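Local coordinates for putative uncharacterized protein (Dictyostelium purpureum, PDB 4R12) that probably serves as nicastrin, an essential subunit of the gamma-secretase complex, which cleaves integral membrane proteins such as Notch receptors within the membrane, at residues Ile46-Asp51 against Phe60-Gln65; Arg155-His160 against Pro167-Glu172; Ile433-Ile438 against Asn446-Asp451. All blocks are in the same frame, centred on the assembly; numbering follows the deposited sequence.

Overall arrangement
Contacts 1 and 2 are neighbours in the nicastrin small lobe, their centres 11 Å apart: contact 1 uses strand 43-50 and contact 2 its antiparallel neighbour 169-174. They touch directly: Leu47 N lies 3.0 Å from Trp169 O, a probable hydrogen bond, and Ile46 CD1 packs 3.7 Å from Ala168 CB. Contact 3, formed by helix 427-441 and the loop after it, lies on the opposite side of the chain's centre, with its centre 58 Å from that of contact 1 and 55 Å from that of contact 2. In contact 1 the side chain of Tyr48 is about 12 Å from a bound N-acetylglucosamine. In contact 3 the side chain of Thr436 is about 14 Å from a different bound N-acetylglucosamine.

Contact 1: Ile46-Asp51 against Phe60-Gln65; sequences ILYLID and FSYSQQ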
# COMPACT_ATOMS: atom_id res chain seq x y z
N ILE A 46 -22.28 12.75 -23.94
CA ILE A 46 -21.44 12.91 -25.12
C ILE A 46 -19.97 13.04 -24.69
O ILE A 46 -19.65 13.75 -23.73
CB ILE A 46 -21.89 14.13 -25.95
CG1 ILE A 46 -21.16 14.20 -27.29
CG2 ILE A 46 -21.72 15.43 -25.17
CD1 ILE A 46 -21.65 13.21 -28.30
N LEU A 47 -19.07 12.35 -25.39
CA LEU A 47 -17.65 12.46 -25.09
C LEU A 47 -17.10 13.81 -25.54
O LEU A 47 -17.29 14.21 -26.69
CB LEU A 47 -16.86 11.33 -25.75
CG LEU A 47 -17.15 9.90 -25.27
CD1 LEU A 47 -16.32 8.91 -26.05
CD2 LEU A 47 -16.89 9.77 -23.78
N TYR A 48 -16.44 14.52 -24.63
CA TYR A 48 -15.79 15.79 -24.97
C TYR A 48 -14.35 15.75 -24.48
O TYR A 48 -14.10 15.58 -23.29
CB TYR A 48 -16.53 16.97 -24.34
CG TYR A 48 -15.86 18.31 -24.60
CD1 TYR A 48 -14.83 18.76 -23.78
CD2 TYR A 48 -16.25 19.11 -25.66
CE1 TYR A 48 -14.21 19.98 -24.01
CE2 TYR A 48 -15.63 20.33 -25.90
CZ TYR A 48 -14.61 20.75 -25.07
OH TYR A 48 -14.00 21.96 -25.31
N LEU A 49 -13.40 15.94 -25.40
CA LEU A 49 -11.98 15.80 -25.09
C LEU A 49 -11.29 17.11 -24.72
O LEU A 49 -11.33 18.08 -25.46
CB LEU A 49 -11.24 15.18 -26.28
CG LEU A 49 -9.71 15.13 -26.18
CD1 LEU A 49 -9.26 14.17 -25.08
CD2 LEU A 49 -9.13 14.74 -27.52
N ILE A 50 -10.67 17.13 -23.54
CA ILE A 50 -9.78 18.21 -23.17
C ILE A 50 -8.34 17.69 -23.22
O ILE A 50 -7.96 16.85 -22.41
CB ILE A 50 -10.09 18.76 -21.78
CG1 ILE A 50 -11.48 19.41 -21.76
CG2 ILE A 50 -9.04 19.77 -21.35
CD1 ILE A 50 -11.81 20.07 -20.44
N ASP A 51 -7.56 18.19 -24.18
CA ASP A 51 -6.17 17.75 -24.35
C ASP A 51 -5.23 18.93 -24.60
O ASP A 51 -4.03 18.75 -24.83
CB ASP A 51 -6.07 16.73 -25.50
CG ASP A 51 -6.39 17.34 -26.86
OD1 ASP A 51 -6.89 18.48 -26.93
OD2 ASP A 51 -6.15 16.65 -27.88
N PHE A 60 -16.22 25.82 -21.54
CA PHE A 60 -17.11 26.73 -20.83
C PHE A 60 -18.22 27.27 -21.73
O PHE A 60 -19.25 27.72 -21.23
CB PHE A 60 -16.31 27.89 -20.24
CG PHE A 60 -15.28 27.48 -19.25
CD1 PHE A 60 -14.00 27.14 -19.66
CD2 PHE A 60 -15.57 27.41 -17.90
CE1 PHE A 60 -13.03 26.75 -18.75
CE2 PHE A 60 -14.61 27.03 -16.97
CZ PHE A 60 -13.34 26.70 -17.40
N SER A 61 -18.00 27.21 -23.04
CA SER A 61 -18.94 27.77 -24.00
C SER A 61 -19.55 26.70 -24.90
O SER A 61 -20.03 26.99 -25.99
CB SER A 61 -18.25 28.83 -24.85
OG SER A 61 -17.41 29.65 -24.06
N TYR A 62 -19.53 25.45 -24.43
CA TYR A 62 -19.99 24.32 -25.22
C TYR A 62 -21.35 23.82 -24.73
O TYR A 62 -21.45 23.26 -23.65
CB TYR A 62 -18.96 23.19 -25.17
CG TYR A 62 -19.37 21.90 -25.86
CD1 TYR A 62 -19.17 21.72 -27.22
CD2 TYR A 62 -19.95 20.86 -25.14
CE1 TYR A 62 -19.54 20.54 -27.85
CE2 TYR A 62 -20.32 19.68 -25.76
CZ TYR A 62 -20.11 19.52 -27.11
OH TYR A 62 -20.48 18.35 -27.73
N SER A 63 -22.39 24.01 -25.54
CA SER A 63 -23.74 23.60 -25.14
C SER A 63 -24.50 22.86 -26.24
O SER A 63 -25.73 22.95 -26.32
CB SER A 63 -24.55 24.81 -24.67
OG SER A 63 -24.27 25.95 -25.46
N GLN A 64 -23.78 22.11 -27.07
CA GLN A 64 -24.38 21.26 -28.09
C GLN A 64 -25.21 20.15 -27.44
O GLN A 64 -26.09 19.55 -28.05
CB GLN A 64 -23.28 20.67 -28.99
CG GLN A 64 -23.64 19.40 -29.78
CD GLN A 64 -22.46 18.85 -30.55
OE1 GLN A 64 -21.53 19.58 -30.89
NE2 GLN A 64 -22.49 17.55 -30.83
N GLN A 65 -24.93 19.91 -26.16
CA GLN A 65 -25.55 18.82 -25.43
C GLN A 65 -25.67 19.15 -23.95
O GLN A 65 -24.87 19.91 -23.40
CB GLN A 65 -24.71 17.55 -25.62
CG GLN A 65 -25.17 16.36 -24.81
CD GLN A 65 -25.61 15.22 -25.68
OE1 GLN A 65 -26.02 15.44 -26.82
NE2 GLN A 65 -25.53 14.00 -25.16
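Tyr48 and Ile46, on strand 43-50 of the small-lobe sheet, pack against Tyr62 and Gln65 in the loop that leads from helix 53-57 into the neighbouring parallel strand 67-72. The two tyrosines lie side by side and run antiparallel. Tyr48 CD2 stands 3.9 Å above the plane of the Tyr62 ring, over its centre, while Tyr48 CE2 comes within 4.0 Å of Tyr62 CD1. With centroids 4.9 Å apart and planes at 48°, the rings meet obliquely. Tyr62 reaches the strand because its CG is anti to the backbone N (chi1 175°), which carries the hydroxyl on to 4.1 Å between Tyr62 OH and Ile46 CG2. Replacing Tyr62 by an alanine removes the ring under Tyr48, and would probably open a gap between Tyr48, Ile46 and Ile68, which the same ring touches. Tyr48 has a separate hold, since its OH is hydrogen-bonded to Ser55 O.

Gln65 can be followed atom by atom across Ile46. Its CB sits 3.7 Å from Ile46 CG2, and its CG is closer still to that methyl, at 3.6 Å. The chain then bends (chi2 117°), so the amide turns over the branch point, with Gln65 CD 3.9 Å from Ile46 CB. At the tip, NE2 gives a weak hydrogen bond to Asp67 O, at the start of strand 67-72, and this same nitrogen lies 3.7 Å from Ile46 CB.

Contact 2: Arg155-His160 against Pro167-Glu172; sequences RNVSKH and PAWGAE
Helix-on-sheet packing in the small lobe brings Val157, near the end of helix 148-160, over the indole of Trp169, the first residue of strand 169-174. The valine lies nearly perpendicular to the tryptophan side chain and covers one face of the ring system. Its CB is 3.6 Å from the centroid of the five-membered ring and only 11° off the ring normal, the geometry of a CH-pi contact. The CG1 branch extends the cover: it lies 3.7 Å above the indole plane, over the centre, with Trp169 CE2 among its nearest atoms. Trp169 CG is anti to its carbonyl carbon (chi1 -73°), which sets the indole beneath the helix. His160, one turn on, meets the indole at its edge, and His160 CD2 lies 4.1 Å from Trp169 NE1, near the planes of both rings.

Around this pair, Trp169 also touches Val584 and Lys586 of strand 581-586, and its carbonyl O accepts a hydrogen bond from Asn161 ND2. Because His160 offers a carbon to the indole nitrogen, and Val157 offers only aliphatic groups, the join between helix and strand rests on dispersion and the CH-pi contact rather than on polar bonds between side chains.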
# COMPACT_ATOMS: atom_id res chain seq x y z
N ARG A 155 -9.35 8.38 -26.89
CA ARG A 155 -8.82 9.68 -27.29
C ARG A 155 -9.18 9.95 -28.75
O ARG A 155 -9.51 11.09 -29.11
CB ARG A 155 -7.29 9.75 -27.11
CG ARG A 155 -6.70 11.14 -27.41
CD ARG A 155 -5.16 11.17 -27.35
NE ARG A 155 -4.62 10.88 -26.02
CZ ARG A 155 -4.17 11.80 -25.17
NH1 ARG A 155 -4.20 13.09 -25.50
NH2 ARG A 155 -3.68 11.43 -23.99
N ASN A 156 -9.14 8.92 -29.56
CA ASN A 156 -9.49 9.01 -30.95
C ASN A 156 -10.94 9.44 -31.16
O ASN A 156 -11.20 10.46 -31.74
CB ASN A 156 -9.22 7.67 -31.62
CG ASN A 156 -9.40 7.71 -33.11
OD1 ASN A 156 -9.07 8.68 -33.75
ND2 ASN A 156 -9.91 6.66 -33.66
N VAL A 157 -11.88 8.67 -30.67
CA VAL A 157 -13.29 8.99 -30.87
C VAL A 157 -13.76 10.26 -30.20
O VAL A 157 -14.56 10.98 -30.74
CB VAL A 157 -14.18 7.85 -30.43
CG1 VAL A 157 -13.84 6.60 -31.20
CG2 VAL A 157 -14.05 7.63 -28.96
N SER A 158 -13.22 10.53 -29.02
CA SER A 158 -13.55 11.75 -28.29
C SER A 158 -13.08 12.99 -29.04
O SER A 158 -13.64 14.07 -28.89
CB SER A 158 -12.94 11.72 -26.89
OG SER A 158 -11.62 12.21 -26.90
N LYS A 159 -12.04 12.82 -29.86
CA LYS A 159 -11.51 13.90 -30.62
C LYS A 159 -12.32 14.07 -31.89
O LYS A 159 -12.49 15.15 -32.36
CB LYS A 159 -10.05 13.63 -30.95
CG LYS A 159 -9.29 14.81 -31.49
CD LYS A 159 -7.80 14.62 -31.41
CE LYS A 159 -7.09 15.88 -31.88
NZ LYS A 159 -5.65 15.95 -31.49
N HIS A 160 -12.82 12.97 -32.40
CA HIS A 160 -13.60 12.93 -33.64
C HIS A 160 -14.93 13.68 -33.48
O HIS A 160 -15.50 14.16 -34.45
CB HIS A 160 -13.84 11.48 -34.07
CG HIS A 160 -14.69 11.34 -35.30
ND1 HIS A 160 -14.52 12.13 -36.42
CD2 HIS A 160 -15.70 10.49 -35.59
CE1 HIS A 160 -15.40 11.77 -37.34
NE2 HIS A 160 -16.12 10.78 -36.86
N PRO A 167 -23.81 11.87 -35.68
CA PRO A 167 -23.73 10.44 -35.40
C PRO A 167 -22.46 10.33 -34.55
O PRO A 167 -21.48 9.75 -34.96
CB PRO A 167 -23.61 9.81 -36.77
CG PRO A 167 -23.88 10.89 -37.75
CD PRO A 167 -24.32 12.12 -37.02
N ALA A 168 -22.51 10.94 -33.36
CA ALA A 168 -21.33 11.15 -32.53
C ALA A 168 -21.11 10.10 -31.44
O ALA A 168 -21.94 9.20 -31.24
CB ALA A 168 -21.40 12.54 -31.89
N TRP A 169 -20.00 10.21 -30.72
CA TRP A 169 -19.61 9.21 -29.73
C TRP A 169 -19.94 9.60 -28.29
O TRP A 169 -19.70 10.73 -27.87
CB TRP A 169 -18.11 8.93 -29.83
CG TRP A 169 -17.74 8.13 -31.03
CD1 TRP A 169 -17.30 8.62 -32.24
CD2 TRP A 169 -17.77 6.71 -31.16
NE1 TRP A 169 -17.06 7.58 -33.10
CE2 TRP A 169 -17.34 6.40 -32.47
CE3 TRP A 169 -18.13 5.67 -30.30
CZ2 TRP A 169 -17.25 5.08 -32.93
CZ3 TRP A 169 -18.04 4.37 -30.76
CH2 TRP A 169 -17.60 4.08 -32.06
N GLY A 170 -20.47 8.64 -27.53
CA GLY A 170 -20.77 8.85 -26.12
C GLY A 170 -20.36 7.66 -25.28
O GLY A 170 -19.90 6.65 -25.81
N ALA A 171 -20.51 7.78 -23.96
CA ALA A 171 -20.17 6.68 -23.05
C ALA A 171 -21.08 6.65 -21.83
O ALA A 171 -21.70 7.64 -21.48
CB ALA A 171 -18.71 6.79 -22.60
N GLU A 172 -21.14 5.48 -21.19
CA GLU A 172 -21.82 5.35 -19.92
C GLU A 172 -20.88 4.78 -18.87
O GLU A 172 -20.20 3.77 -19.11
CB GLU A 172 -23.08 4.47 -20.04
CG GLU A 172 -23.68 4.08 -18.69
CD GLU A 172 -24.99 3.33 -18.83
OE1 GLU A 172 -25.74 3.61 -19.78
OE2 GLU A 172 -25.27 2.45 -17.98

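Contact 3: Ile433-Ile438 against Asn446-Asp451; sequences ILSTFI and NNITID
Thr436 and Ser435 meet Ile448 without any aromatic ring between them; the flat groups at this junction of helix 427-441 with the loop after it are peptide units and one side-chain amide. Two of the peptide units turn polar atoms toward a shared water: the Ile448 N-H, which donates to it at 2.8 Å from N to water O, and the Asn446 carbonyl, which takes a weak hydrogen bond from the water, 3.4 Å from Asn446 O to the water O. The flat amide of Asn446 is held by its nitrogen, with ND2 hydrogen-bonded to Asp439 OD1 and Asp255 O.

The arrangement is a loop folding back on the helix it follows, on its way from helix 427-441, in the nicastrin large lobe, to helix 452-463. Ser435 also touches Val247 of helix 234-252, and Thr436 touches Val361 of helix 352-362. The two backbone segments approach most closely at Thr436 and Ile448, whose CA atoms are 6.1 Å apart. Ile448 packs its carbons on the Ser435 CB and on the Thr436 hydroxyl, using both branches: CG2 rests 3.8 Å from Ser435 CB, while CG1 lies alongside Thr436, 3.4 Å from its OG1. Thr436 OG1 stands anti to the carbonyl carbon (chi1 -60°), beside the backbone N, which presents it both to the isoleucine and to the water. Val254 and Tyr432 also touch Ile448.

Both hydroxyls bond to carbonyls one turn back in the helix, Ser435 OG to Val431 O and Thr436 OG1 to Tyr432 O. Since the water donates to Thr436 OG1 at 2.9 Å, that oxygen is gripped twice, and its own proton can go to Tyr432 O. The contact thus combines carbon packing of Ile448 with one water that links Thr436 OG1 to the loop backbone and accepts the Ile448 N-H.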
# COMPACT_ATOMS: atom_id res chain seq x y z
N ILE A 433 23.41 -4.19 0.91
CA ILE A 433 23.77 -3.42 2.09
C ILE A 433 22.83 -3.77 3.25
O ILE A 433 23.30 -4.00 4.36
CB ILE A 433 23.74 -1.90 1.79
CG1 ILE A 433 24.86 -1.57 0.79
CG2 ILE A 433 23.91 -1.09 3.07
CD1 ILE A 433 24.70 -0.22 0.10
N LEU A 434 21.52 -3.82 3.00
CA LEU A 434 20.60 -4.11 4.10
C LEU A 434 20.74 -5.55 4.62
O LEU A 434 20.64 -5.78 5.82
CB LEU A 434 19.14 -3.84 3.68
CG LEU A 434 18.79 -2.36 3.49
CD1 LEU A 434 17.38 -2.20 2.93
CD2 LEU A 434 18.94 -1.54 4.81
N SER A 435 20.98 -6.49 3.71
CA SER A 435 21.18 -7.89 4.12
C SER A 435 22.40 -8.03 5.02
O SER A 435 22.34 -8.67 6.07
CB SER A 435 21.35 -8.80 2.90
OG SER A 435 20.23 -8.71 2.04
N THR A 436 23.50 -7.42 4.61
CA THR A 436 24.76 -7.47 5.35
C THR A 436 24.61 -6.76 6.70
O THR A 436 25.10 -7.23 7.74
CB THR A 436 25.89 -6.85 4.52
OG1 THR A 436 26.03 -7.59 3.29
CG2 THR A 436 27.23 -6.89 5.29
N PHE A 437 23.91 -5.63 6.68
CA PHE A 437 23.68 -4.84 7.88
C PHE A 437 22.88 -5.64 8.91
O PHE A 437 23.27 -5.71 10.08
CB PHE A 437 22.95 -3.54 7.51
CG PHE A 437 22.31 -2.82 8.67
CD1 PHE A 437 23.08 -2.24 9.67
CD2 PHE A 437 20.93 -2.68 8.73
CE1 PHE A 437 22.48 -1.56 10.73
CE2 PHE A 437 20.32 -2.00 9.79
CZ PHE A 437 21.10 -1.44 10.79
N ILE A 438 21.77 -6.23 8.48
CA ILE A 438 20.94 -7.03 9.37
C ILE A 438 21.73 -8.21 9.93
O ILE A 438 21.65 -8.49 11.14
CB ILE A 438 19.67 -7.52 8.64
CG1 ILE A 438 18.72 -6.34 8.44
CG2 ILE A 438 18.98 -8.66 9.42
CD1 ILE A 438 17.66 -6.56 7.39
N ASN A 446 28.56 -13.11 8.16
CA ASN A 446 28.47 -13.81 6.89
C ASN A 446 28.79 -12.96 5.67
O ASN A 446 28.57 -11.75 5.65
CB ASN A 446 27.06 -14.40 6.74
CG ASN A 446 26.80 -15.52 7.73
OD1 ASN A 446 27.37 -16.60 7.63
ND2 ASN A 446 25.93 -15.26 8.70
N ASN A 447 29.35 -13.61 4.65
CA ASN A 447 29.47 -13.01 3.34
C ASN A 447 28.14 -13.19 2.62
O ASN A 447 27.75 -14.31 2.33
CB ASN A 447 30.59 -13.66 2.53
CG ASN A 447 31.94 -13.46 3.17
OD1 ASN A 447 32.75 -14.38 3.26
ND2 ASN A 447 32.19 -12.24 3.65
N ILE A 448 27.45 -12.08 2.34
CA ILE A 448 26.15 -12.14 1.69
C ILE A 448 26.26 -12.23 0.18
O ILE A 448 26.96 -11.43 -0.44
CB ILE A 448 25.29 -10.91 2.01
CG1 ILE A 448 25.02 -10.79 3.52
CG2 ILE A 448 24.01 -10.93 1.17
CD1 ILE A 448 24.23 -11.91 4.09
N THR A 449 25.58 -13.20 -0.42
CA THR A 449 25.36 -13.20 -1.86
C THR A 449 23.89 -12.87 -2.09
O THR A 449 23.01 -13.60 -1.61
CB THR A 449 25.70 -14.57 -2.49
OG1 THR A 449 27.09 -14.85 -2.28
CG2 THR A 449 25.41 -14.58 -3.99
N ILE A 450 23.59 -11.77 -2.78
CA ILE A 450 22.17 -11.47 -3.01
C ILE A 450 21.59 -12.41 -4.06
O ILE A 450 22.29 -12.88 -4.94
CB ILE A 450 21.92 -10.02 -3.43
CG1 ILE A 450 22.60 -9.69 -4.76
CG2 ILE A 450 22.42 -9.07 -2.34
CD1 ILE A 450 22.22 -8.31 -5.30
N ASP A 451 20.30 -12.70 -3.95
CA ASP A 451 19.67 -13.62 -4.88
C ASP A 451 19.15 -12.81 -6.07
O ASP A 451 18.02 -12.33 -6.06
CB ASP A 451 18.55 -14.40 -4.17
CG ASP A 451 17.99 -15.52 -5.02
OD1 ASP A 451 18.02 -15.41 -6.26
OD2 ASP A 451 17.50 -16.51 -4.44
O HOH W 1 28.22 -9.47 3.09